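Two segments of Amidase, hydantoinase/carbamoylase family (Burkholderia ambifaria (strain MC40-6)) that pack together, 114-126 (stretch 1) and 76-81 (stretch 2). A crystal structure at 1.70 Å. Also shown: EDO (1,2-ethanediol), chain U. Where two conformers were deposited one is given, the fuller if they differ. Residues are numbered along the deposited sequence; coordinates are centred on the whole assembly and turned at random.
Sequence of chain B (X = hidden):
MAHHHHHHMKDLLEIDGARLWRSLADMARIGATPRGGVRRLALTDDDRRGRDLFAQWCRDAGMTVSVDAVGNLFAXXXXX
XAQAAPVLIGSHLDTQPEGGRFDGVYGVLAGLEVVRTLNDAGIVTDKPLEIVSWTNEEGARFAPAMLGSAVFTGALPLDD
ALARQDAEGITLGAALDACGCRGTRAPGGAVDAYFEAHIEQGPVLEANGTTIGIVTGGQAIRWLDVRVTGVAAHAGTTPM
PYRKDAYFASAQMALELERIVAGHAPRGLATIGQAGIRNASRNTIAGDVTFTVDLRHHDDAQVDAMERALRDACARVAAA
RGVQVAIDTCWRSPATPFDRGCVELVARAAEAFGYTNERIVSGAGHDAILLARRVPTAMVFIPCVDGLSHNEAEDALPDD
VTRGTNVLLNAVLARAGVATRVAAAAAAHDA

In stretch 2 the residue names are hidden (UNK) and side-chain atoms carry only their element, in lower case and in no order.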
# COMPACT_ATOMS: atom_id res chain seq x y z
N VAL B 114 15.64 22.54 38.18
CA VAL B 114 15.45 23.96 38.44
C VAL B 114 15.23 24.21 39.93
O VAL B 114 15.86 25.07 40.54
CB VAL B 114 14.29 24.51 37.59
CG1 VAL B 114 13.86 25.89 38.09
CG2 VAL B 114 14.75 24.59 36.13
N VAL B 115 14.33 23.44 40.53
CA VAL B 115 14.05 23.63 41.95
C VAL B 115 15.27 23.28 42.80
O VAL B 115 15.61 24.02 43.73
CB VAL B 115 12.82 22.82 42.35
CG1 VAL B 115 12.67 22.78 43.91
CG2 VAL B 115 11.57 23.46 41.70
N ARG B 116 15.95 22.18 42.49
CA ARG B 116 17.12 21.80 43.29
C ARG B 116 18.19 22.87 43.21
O ARG B 116 18.87 23.17 44.21
CB ARG B 116 17.69 20.47 42.81
CG ARG B 116 16.79 19.28 43.12
CD ARG B 116 17.33 18.01 42.43
NE ARG B 116 16.73 16.81 43.00
CZ ARG B 116 17.04 15.57 42.61
NH1 ARG B 116 17.89 15.40 41.60
NH2 ARG B 116 16.50 14.52 43.22
N THR B 117 18.34 23.48 42.04
CA THR B 117 19.28 24.59 41.88
C THR B 117 18.85 25.82 42.68
O THR B 117 19.67 26.43 43.38
CB THR B 117 19.46 24.88 40.38
OG1 THR B 117 20.32 23.86 39.83
CG2 THR B 117 20.07 26.26 40.14
N LEU B 118 17.56 26.17 42.64
CA LEU B 118 17.09 27.29 43.46
C LEU B 118 17.31 27.02 44.95
O LEU B 118 17.67 27.93 45.69
CB LEU B 118 15.62 27.57 43.18
CG LEU B 118 15.33 28.02 41.74
CD1 LEU B 118 13.86 28.30 41.59
CD2 LEU B 118 16.18 29.26 41.32
N ASN B 119 17.09 25.78 45.38
CA ASN B 119 17.35 25.40 46.77
C ASN B 119 18.82 25.58 47.12
O ASN B 119 19.16 26.15 48.16
CB ASN B 119 16.92 23.96 47.04
CG ASN B 119 15.43 23.77 47.05
OD1 ASN B 119 14.66 24.74 47.06
ND2 ASN B 119 15.00 22.50 47.02
N ASP B 120 19.71 25.09 46.24
CA ASP B 120 21.15 25.22 46.49
C ASP B 120 21.57 26.68 46.58
O ASP B 120 22.45 27.02 47.38
CB ASP B 120 21.94 24.53 45.37
CG ASP B 120 21.80 23.02 45.40
OD1 ASP B 120 21.31 22.49 46.41
OD2 ASP B 120 22.18 22.38 44.40
N ALA B 121 20.98 27.54 45.76
CA ALA B 121 21.34 28.95 45.72
C ALA B 121 20.64 29.79 46.78
O ALA B 121 20.94 30.98 46.90
CB ALA B 121 21.03 29.54 44.34
N GLY B 122 19.71 29.21 47.53
CA GLY B 122 18.95 29.99 48.48
C GLY B 122 18.01 31.01 47.88
O GLY B 122 17.77 32.06 48.50
N ILE B 123 17.45 30.74 46.70
CA ILE B 123 16.66 31.73 45.98
C ILE B 123 15.19 31.49 46.27
O ILE B 123 14.69 30.36 46.16
CB ILE B 123 16.93 31.66 44.46
CG1 ILE B 123 18.30 32.25 44.15
CG2 ILE B 123 15.82 32.39 43.68
CD1 ILE B 123 18.75 31.95 42.73
N VAL B 124 14.50 32.56 46.66
CA VAL B 124 13.05 32.56 46.81
C VAL B 124 12.47 33.37 45.65
O VAL B 124 12.92 34.49 45.40
CB VAL B 124 12.64 33.15 48.16
CG1 VAL B 124 11.13 33.18 48.26
CG2 VAL B 124 13.24 32.32 49.28
N THR B 125 11.53 32.78 44.93
CA THR B 125 10.95 33.51 43.82
C THR B 125 9.81 34.37 44.33
O THR B 125 9.36 34.26 45.48
CB THR B 125 10.47 32.55 42.72
OG1 THR B 125 9.49 31.64 43.25
CG2 THR B 125 11.64 31.69 42.16
N ASP B 126 9.37 35.30 43.48
CA ASP B 126 8.19 36.10 43.81
C ASP B 126 6.93 35.29 43.54
O ASP B 126 6.18 34.95 44.46
CB ASP B 126 8.22 37.40 43.00
CG ASP B 126 7.08 38.31 43.34
OD1 ASP B 126 6.82 38.49 44.56
OD2 ASP B 126 6.45 38.86 42.41
N UNK B 76 4.74 21.74 44.14
CA UNK B 76 4.61 23.17 44.40
C UNK B 76 5.78 23.69 45.22
O UNK B 76 6.15 23.10 46.24
n UNK B 76 1.34 29.08 45.79
n UNK B 76 2.47 27.12 45.44
c UNK B 76 3.31 23.44 45.16
c UNK B 76 1.55 27.99 45.05
c UNK B 76 3.18 24.84 45.75
n UNK B 76 0.87 27.79 43.92
c UNK B 76 2.80 25.88 44.73
N UNK B 77 6.36 24.81 44.77
CA UNK B 77 7.35 25.57 45.54
C UNK B 77 6.84 27.00 45.69
O UNK B 77 6.87 27.76 44.72
c UNK B 77 9.83 26.24 45.62
n UNK B 77 12.35 26.31 45.63
n UNK B 77 12.48 28.59 45.30
c UNK B 77 12.97 27.47 45.81
c UNK B 77 8.71 25.58 44.83
c UNK B 77 11.13 26.12 44.83
n UNK B 77 14.10 27.50 46.52
N UNK B 78 6.39 27.35 46.89
CA UNK B 78 5.80 28.66 47.13
C UNK B 78 6.82 29.75 46.82
O UNK B 78 8.03 29.57 46.97
c UNK B 78 5.41 28.80 48.59
c UNK B 78 4.16 28.02 48.97
o UNK B 78 3.98 27.85 50.19
o UNK B 78 3.36 27.62 48.09
N UNK B 79 6.31 30.92 46.42
CA UNK B 79 7.11 32.11 46.32
C UNK B 79 6.74 33.07 47.45
O UNK B 79 5.93 32.77 48.32
N UNK B 80 7.36 34.24 47.39
CA UNK B 80 7.11 35.25 48.42
C UNK B 80 5.74 35.90 48.27
O UNK B 80 5.20 36.41 49.25
c UNK B 80 8.21 36.32 48.37
N UNK B 81 5.15 35.86 47.08
CA UNK B 81 3.85 36.48 46.84
C UNK B 81 2.79 35.40 47.04
O UNK B 81 2.55 34.57 46.17
o UNK B 81 1.51 37.61 45.78
o UNK B 81 2.63 38.75 44.27
c UNK B 81 3.82 37.08 45.44
c UNK B 81 2.56 37.87 45.15
C1 EDO U . 7.87 25.16 49.87
O1 EDO U . 8.78 25.11 48.75
C2 EDO U . 6.67 24.29 49.55
O2 EDO U . 5.80 25.08 48.74
O HOH W 1 9.77 29.44 44.49
O HOH W 2 10.68 30.52 46.55
O HOH W 3 4.09 38.76 41.94

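Position 76 carries seven side-chain atoms: three carbons in a row, a nitrogen, then a carbon bearing two more nitrogens. That is a guanidinium on a three-carbon arm, so the residue is Arg76. Its CA-to-CB bond points away from stretch 1, and no atom of it touches that stretch. Its nitrogens bond instead within stretch 2, to a side chain at position 78.

Position 77 has the same seven atoms: three carbons, a nitrogen, and a carbon with two nitrogens. Here the CA-to-CB bond points toward stretch 1, and the arm is fully extended, with chi1, chi2 and chi3 all t. The nitrogens reach the end of the helix and the loop after it. This is Arg77. Arg77 NE and NH2 both donate to Asn119 OD1, at 3.1 and 2.9 Å. Arg77 NH1 and NH2 both donate to the backbone oxygen Ile123 O, at 3.0 and 2.9 Å. Both acceptors lie at the edge of the guanidinium, near its plane, while Leu118 CB lies over one face, 3.7 Å from Arg77 NH2. The arm passes Val115, whose CG1 is 3.8 Å from Arg77 CD.

Position 78 has four side-chain atoms: two carbons, the second carrying two oxygens. The end of the side chain leads away from stretch 1. A carboxylate on a single CB identifies Asp78. It forms a salt bridge with Arg76, with NE of Arg76 2.8 Å from OD1 of Asp78. The backbone N of Asp78 donates to O2 of the bound 1,2-ethanediol at 3.0 Å.

Position 79 has no side-chain atoms, so it is Gly79. A CB on Gly79 would point toward stretch 1 and would lie 2.4 Å from Asp126 O and 2.9 Å from Thr125 O, both clashes. Without one, the backbones approach closely: Gly79 CA is 3.2 Å from Thr125 O, and it makes a CA-H...O contact with Asp126 O at 3.5 Å.

Position 80 has one side-chain carbon, CB, 4.3 Å from Val124 CG1, a small apolar contact. A lone CB makes this Ala80. The backbone N of Ala80 donates to Thr125 O at 2.8 Å.

Position 81 has two carbons, the second with two oxygens. Its CA-to-CB bond points toward stretch 1, and the CB of position 81 is 3.4 Å from Asp126 OD1. This is Asp81. The backbone N of Asp81 donates to Asp126 O at 3.0 Å. Asp81 OD2 is 4.2 Å from Asp126 OD1, two like charges close together. Water 3 donates to OD2 of Asp81 at 2.7 Å and to OD2 of Asp126 at 2.4 Å, linking the two carboxylates.

The contact has two parts. At one, Arg77 spans the gap and ties the helix end to the loop through paired bonds to Asn119 and Ile123. At the other, main chain meets main chain, with Ala80 and Asp81 donating to successive carbonyls of Thr125 and Asp126. Two waters bridge the stretches: water 1 accepts from Arg77 NH1 at 3.0 Å and donates to Asp78 O at 3.0 Å and to Thr125 OG1 at 2.5 Å, and water 2 joins Thr125 N to Asp78 O, at 2.9 and 2.8 Å.

Stretch 2, residues 76-81: RRDGAD
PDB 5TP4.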